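Local atomic coordinates of aspartokinase (Synechocystis, PDB entry 3L76), a protein that probably catalyses the ATP-dependent phosphorylation of the beta-carboxyl group of aspartate, and binds lysine and threonine at its regulatory ACT domains. Residues N34-S46 and S71-L83. Numbering follows the deposited sequence.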
loop_
_atom_site.group_PDB
_atom_site.type_symbol
_atom_site.label_atom_id
_atom_site.label_comp_id
_atom_site.label_asym_id
_atom_site.label_seq_id
_atom_site.Cartn_x
_atom_site.Cartn_y
_atom_site.Cartn_z
ATOM N N ASN A 34 2.972 22.404 22.503
ATOM C CA ASN A 34 2.345 21.097 22.559
ATOM C C ASN A 34 3.103 20.034 21.795
ATOM O O ASN A 34 3.782 20.324 20.814
ATOM C CB ASN A 34 0.921 21.190 22.022
ATOM C CG ASN A 34 0.104 22.197 22.765
ATOM O OD1 ASN A 34 -0.048 22.101 23.981
ATOM N ND2 ASN A 34 -0.408 23.191 22.051
ATOM N N SER A 35 2.975 18.799 22.262
ATOM C CA SER A 35 3.458 17.635 21.540
ATOM C C SER A 35 2.291 16.996 20.786
ATOM O O SER A 35 1.196 16.847 21.332
ATOM C CB SER A 35 4.068 16.639 22.515
ATOM O OG SER A 35 5.092 17.258 23.270
ATOM N N LEU A 36 2.524 16.621 19.531
ATOM C CA LEU A 36 1.435 16.178 18.671
ATOM C C LEU A 36 1.605 14.788 18.072
ATOM O O LEU A 36 2.623 14.502 17.445
ATOM C CB LEU A 36 1.193 17.189 17.551
ATOM C CG LEU A 36 0.132 18.238 17.879
ATOM C CD1 LEU A 36 0.648 19.179 18.952
ATOM C CD2 LEU A 36 -0.249 19.005 16.632
ATOM N N VAL A 37 0.592 13.939 18.279
ATOM C CA VAL A 37 0.458 12.678 17.560
ATOM C C VAL A 37 -0.711 12.795 16.591
ATOM O O VAL A 37 -1.835 13.089 16.996
ATOM C CB VAL A 37 0.208 11.499 18.506
ATOM C CG1 VAL A 37 -0.108 10.240 17.708
ATOM C CG2 VAL A 37 1.420 11.281 19.405
ATOM N N VAL A 38 -0.441 12.574 15.308
ATOM C CA VAL A 38 -1.457 12.761 14.284
ATOM C C VAL A 38 -1.878 11.461 13.603
ATOM O O VAL A 38 -1.044 10.671 13.158
ATOM C CB VAL A 38 -1.007 13.771 13.218
ATOM C CG1 VAL A 38 -2.062 13.903 12.138
ATOM C CG2 VAL A 38 -0.747 15.112 13.849
ATOM N N VAL A 39 -3.191 11.257 13.542
ATOM C CA VAL A 39 -3.795 10.162 12.803
ATOM C C VAL A 39 -4.436 10.750 11.551
ATOM O O VAL A 39 -5.098 11.782 11.606
ATOM C CB VAL A 39 -4.903 9.473 13.615
ATOM C CG1 VAL A 39 -5.637 8.479 12.738
ATOM C CG2 VAL A 39 -4.344 8.792 14.873
ATOM N N VAL A 40 -4.235 10.106 10.413
ATOM C CA VAL A 40 -4.777 10.631 9.171
ATOM C C VAL A 40 -5.507 9.527 8.444
ATOM O O VAL A 40 -5.077 8.372 8.463
ATOM C CB VAL A 40 -3.658 11.192 8.247
ATOM C CG1 VAL A 40 -4.252 11.993 7.110
ATOM C CG2 VAL A 40 -2.691 12.055 9.037
ATOM N N SER A 41 -6.618 9.879 7.809
ATOM C CA SER A 41 -7.367 8.927 6.996
ATOM C C SER A 41 -6.822 8.916 5.583
ATOM O O SER A 41 -6.136 9.847 5.179
ATOM C CB SER A 41 -8.850 9.303 6.964
ATOM O OG SER A 41 -9.414 9.237 8.258
ATOM N N ALA A 42 -7.126 7.867 4.828
ATOM C CA ALA A 42 -6.831 7.869 3.400
ATOM C C ALA A 42 -7.408 9.141 2.777
ATOM O O ALA A 42 -8.350 9.723 3.316
ATOM C CB ALA A 42 -7.396 6.631 2.737
ATOM N N MET A 43 -6.854 9.557 1.641
ATOM C CA MET A 43 -7.082 10.908 1.113
ATOM C C MET A 43 -8.515 11.378 0.836
ATOM O O MET A 43 -8.870 12.491 1.198
ATOM C CB MET A 43 -6.212 11.164 -0.106
ATOM C CG MET A 43 -4.761 11.365 0.262
ATOM S SD MET A 43 -3.824 12.171 -1.046
ATOM C CE MET A 43 -4.660 13.746 -1.167
ATOM N N GLY A 44 -9.341 10.578 0.187
ATOM C CA GLY A 44 -10.666 11.073 -0.135
ATOM C C GLY A 44 -11.596 9.946 -0.481
ATOM O O GLY A 44 -11.698 8.966 0.257
ATOM N N LYS A 45 -12.280 10.079 -1.608
ATOM C CA LYS A 45 -13.012 8.951 -2.148
ATOM C C LYS A 45 -11.978 7.927 -2.618
ATOM O O LYS A 45 -12.310 6.944 -3.273
ATOM C CB LYS A 45 -13.931 9.387 -3.292
ATOM C CG LYS A 45 -15.333 9.844 -2.858
ATOM C CD LYS A 45 -15.356 11.271 -2.296
ATOM C CE LYS A 45 -15.111 11.315 -0.786
ATOM N NZ LYS A 45 -16.152 10.580 0.005
ATOM N N SER A 46 -10.719 8.173 -2.262
ATOM C CA SER A 46 -9.605 7.298 -2.624
ATOM C C SER A 46 -9.787 5.878 -2.098
ATOM O O SER A 46 -9.301 4.916 -2.695
ATOM C CB SER A 46 -8.280 7.878 -2.110
ATOM O OG SER A 46 -8.263 7.953 -0.694
ATOM N N SER A 71 -5.277 -0.323 3.846
ATOM C CA SER A 71 -4.175 0.273 4.596
ATOM C C SER A 71 -3.278 1.172 3.752
ATOM O O SER A 71 -2.617 2.061 4.290
ATOM C CB SER A 71 -3.315 -0.816 5.237
ATOM O OG SER A 71 -1.971 -0.385 5.342
ATOM N N THR A 72 -3.242 0.943 2.440
ATOM C CA THR A 72 -2.298 1.666 1.586
ATOM C C THR A 72 -2.638 3.146 1.425
ATOM O O THR A 72 -1.735 3.982 1.287
ATOM C CB THR A 72 -2.165 1.035 0.192
ATOM O OG1 THR A 72 -3.395 1.198 -0.520
ATOM C CG2 THR A 72 -1.796 -0.448 0.293
ATOM N N GLY A 73 -3.932 3.463 1.446
ATOM C CA GLY A 73 -4.378 4.843 1.334
ATOM C C GLY A 73 -3.947 5.675 2.527
ATOM O O GLY A 73 -3.657 6.868 2.410
ATOM N N GLU A 74 -3.906 5.021 3.681
ATOM C CA GLU A 74 -3.483 5.637 4.926
ATOM C C GLU A 74 -1.982 5.859 4.903
ATOM O O GLU A 74 -1.483 6.886 5.373
ATOM C CB GLU A 74 -3.852 4.732 6.099
ATOM C CG GLU A 74 -5.218 4.083 5.959
ATOM C CD GLU A 74 -6.064 4.276 7.199
ATOM O OE1 GLU A 74 -5.602 3.893 8.300
ATOM O OE2 GLU A 74 -7.185 4.817 7.072
ATOM N N GLN A 75 -1.258 4.897 4.348
ATOM C CA GLN A 75 0.188 5.040 4.245
ATOM C C GLN A 75 0.592 6.215 3.376
ATOM O O GLN A 75 1.524 6.932 3.740
ATOM C CB GLN A 75 0.846 3.770 3.731
ATOM C CG GLN A 75 0.929 2.667 4.741
ATOM C CD GLN A 75 1.318 1.363 4.096
ATOM O OE1 GLN A 75 2.461 1.198 3.653
ATOM N NE2 GLN A 75 0.368 0.428 4.020
ATOM N N VAL A 76 -0.076 6.421 2.235
ATOM C CA VAL A 76 0.372 7.510 1.356
ATOM C C VAL A 76 0.116 8.843 2.037
ATOM O O VAL A 76 0.917 9.770 1.943
ATOM C CB VAL A 76 -0.197 7.487 -0.118
ATOM C CG1 VAL A 76 -0.710 6.117 -0.524
ATOM C CG2 VAL A 76 -1.234 8.590 -0.356
ATOM N N SER A 77 -0.984 8.909 2.771
ATOM C CA SER A 77 -1.381 10.134 3.461
ATOM C C SER A 77 -0.396 10.609 4.545
ATOM O O SER A 77 -0.064 11.793 4.611
ATOM C CB SER A 77 -2.791 9.969 4.047
ATOM O OG SER A 77 -3.737 9.661 3.032
ATOM N N ILE A 78 0.062 9.703 5.405
ATOM C CA ILE A 78 1.037 10.092 6.424
ATOM C C ILE A 78 2.408 10.439 5.823
ATOM O O ILE A 78 3.133 11.275 6.361
ATOM C CB ILE A 78 1.178 9.025 7.537
ATOM C CG1 ILE A 78 1.946 7.798 7.035
ATOM C CG2 ILE A 78 -0.209 8.637 8.096
ATOM C CD1 ILE A 78 2.285 6.804 8.143
ATOM N N ALA A 79 2.762 9.803 4.709
ATOM C CA ALA A 79 3.984 10.159 4.001
ATOM C C ALA A 79 3.858 11.592 3.491
ATOM O O ALA A 79 4.704 12.441 3.769
ATOM C CB ALA A 79 4.259 9.180 2.849
ATOM N N LEU A 80 2.777 11.869 2.768
ATOM C CA LEU A 80 2.558 13.206 2.234
ATOM C C LEU A 80 2.592 14.248 3.335
ATOM O O LEU A 80 3.364 15.210 3.277
ATOM C CB LEU A 80 1.248 13.280 1.443
ATOM C CG LEU A 80 1.441 12.880 -0.023
ATOM C CD1 LEU A 80 2.597 13.661 -0.636
ATOM C CD2 LEU A 80 1.717 11.401 -0.151
ATOM N N LEU A 81 1.761 14.041 4.348
ATOM C CA LEU A 81 1.623 15.009 5.430
ATOM C C LEU A 81 2.935 15.328 6.150
ATOM O O LEU A 81 3.204 16.489 6.476
ATOM C CB LEU A 81 0.581 14.539 6.445
ATOM C CG LEU A 81 0.360 15.510 7.614
ATOM C CD1 LEU A 81 -0.151 16.847 7.105
ATOM C CD2 LEU A 81 -0.585 14.935 8.648
ATOM N N SER A 82 3.739 14.301 6.412
ATOM C CA SER A 82 4.979 14.497 7.152
ATOM C C SER A 82 6.027 15.209 6.286
ATOM O O SER A 82 6.871 15.930 6.812
ATOM C CB SER A 82 5.503 13.177 7.742
ATOM O OG SER A 82 6.324 12.475 6.833
ATOM N N LEU A 83 5.948 15.024 4.967
ATOM C CA LEU A 83 6.764 15.779 4.023
ATOM C C LEU A 83 6.357 17.242 4.025
ATOM O O LEU A 83 7.205 18.140 4.046
ATOM C CB LEU A 83 6.603 15.223 2.608
ATOM C CG LEU A 83 7.373 13.945 2.290
ATOM C CD1 LEU A 83 7.046 13.479 0.883
ATOM C CD2 LEU A 83 8.869 14.165 2.469
#
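V40, the last residue of strand 35-40, spreads its two methyl groups over the helical segment 71-83: CG2 meets L81 CD2 at 3.6 Å, while CG1 lies over S77 CB at 4.0 Å. The beta-branch suits a strand and gives one residue two points of contact. CG1 stands anti to the backbone N (chi1 -168°), which turns the methyls to different turns of the helix; I78 CG2 packs more loosely against V40 CB. One step back on the same face, V38 CG1 rests 3.9 Å from L81 CD2, so a single leucine methyl serves both valines. S77 fits where the strand gives way to a loop. It is small enough for close approach, and S77 OG donates a hydrogen bond to G73 O (2.9 Å), settling a buried hydroxyl within its own helix. A42 then sits directly on G73, where the helix has no side chain: A42 CA makes a CH···O contact with G73 O at 3.5 Å, and A42 CB rests against the G73 carbonyl (3.6 Å to its C), bringing the backbones into contact. M43 follows, its CG 3.4 Å from S77 OG. Strand 35-40 lies between strands 3-8 and 130-138 in the amino acid kinase sheet; farther round, the helix meets the second subunit, L80 packing on I57 of that subunit. With no hydrogen bond joining the segments, the union rests on apolar packing, small residues and one CH···O contact.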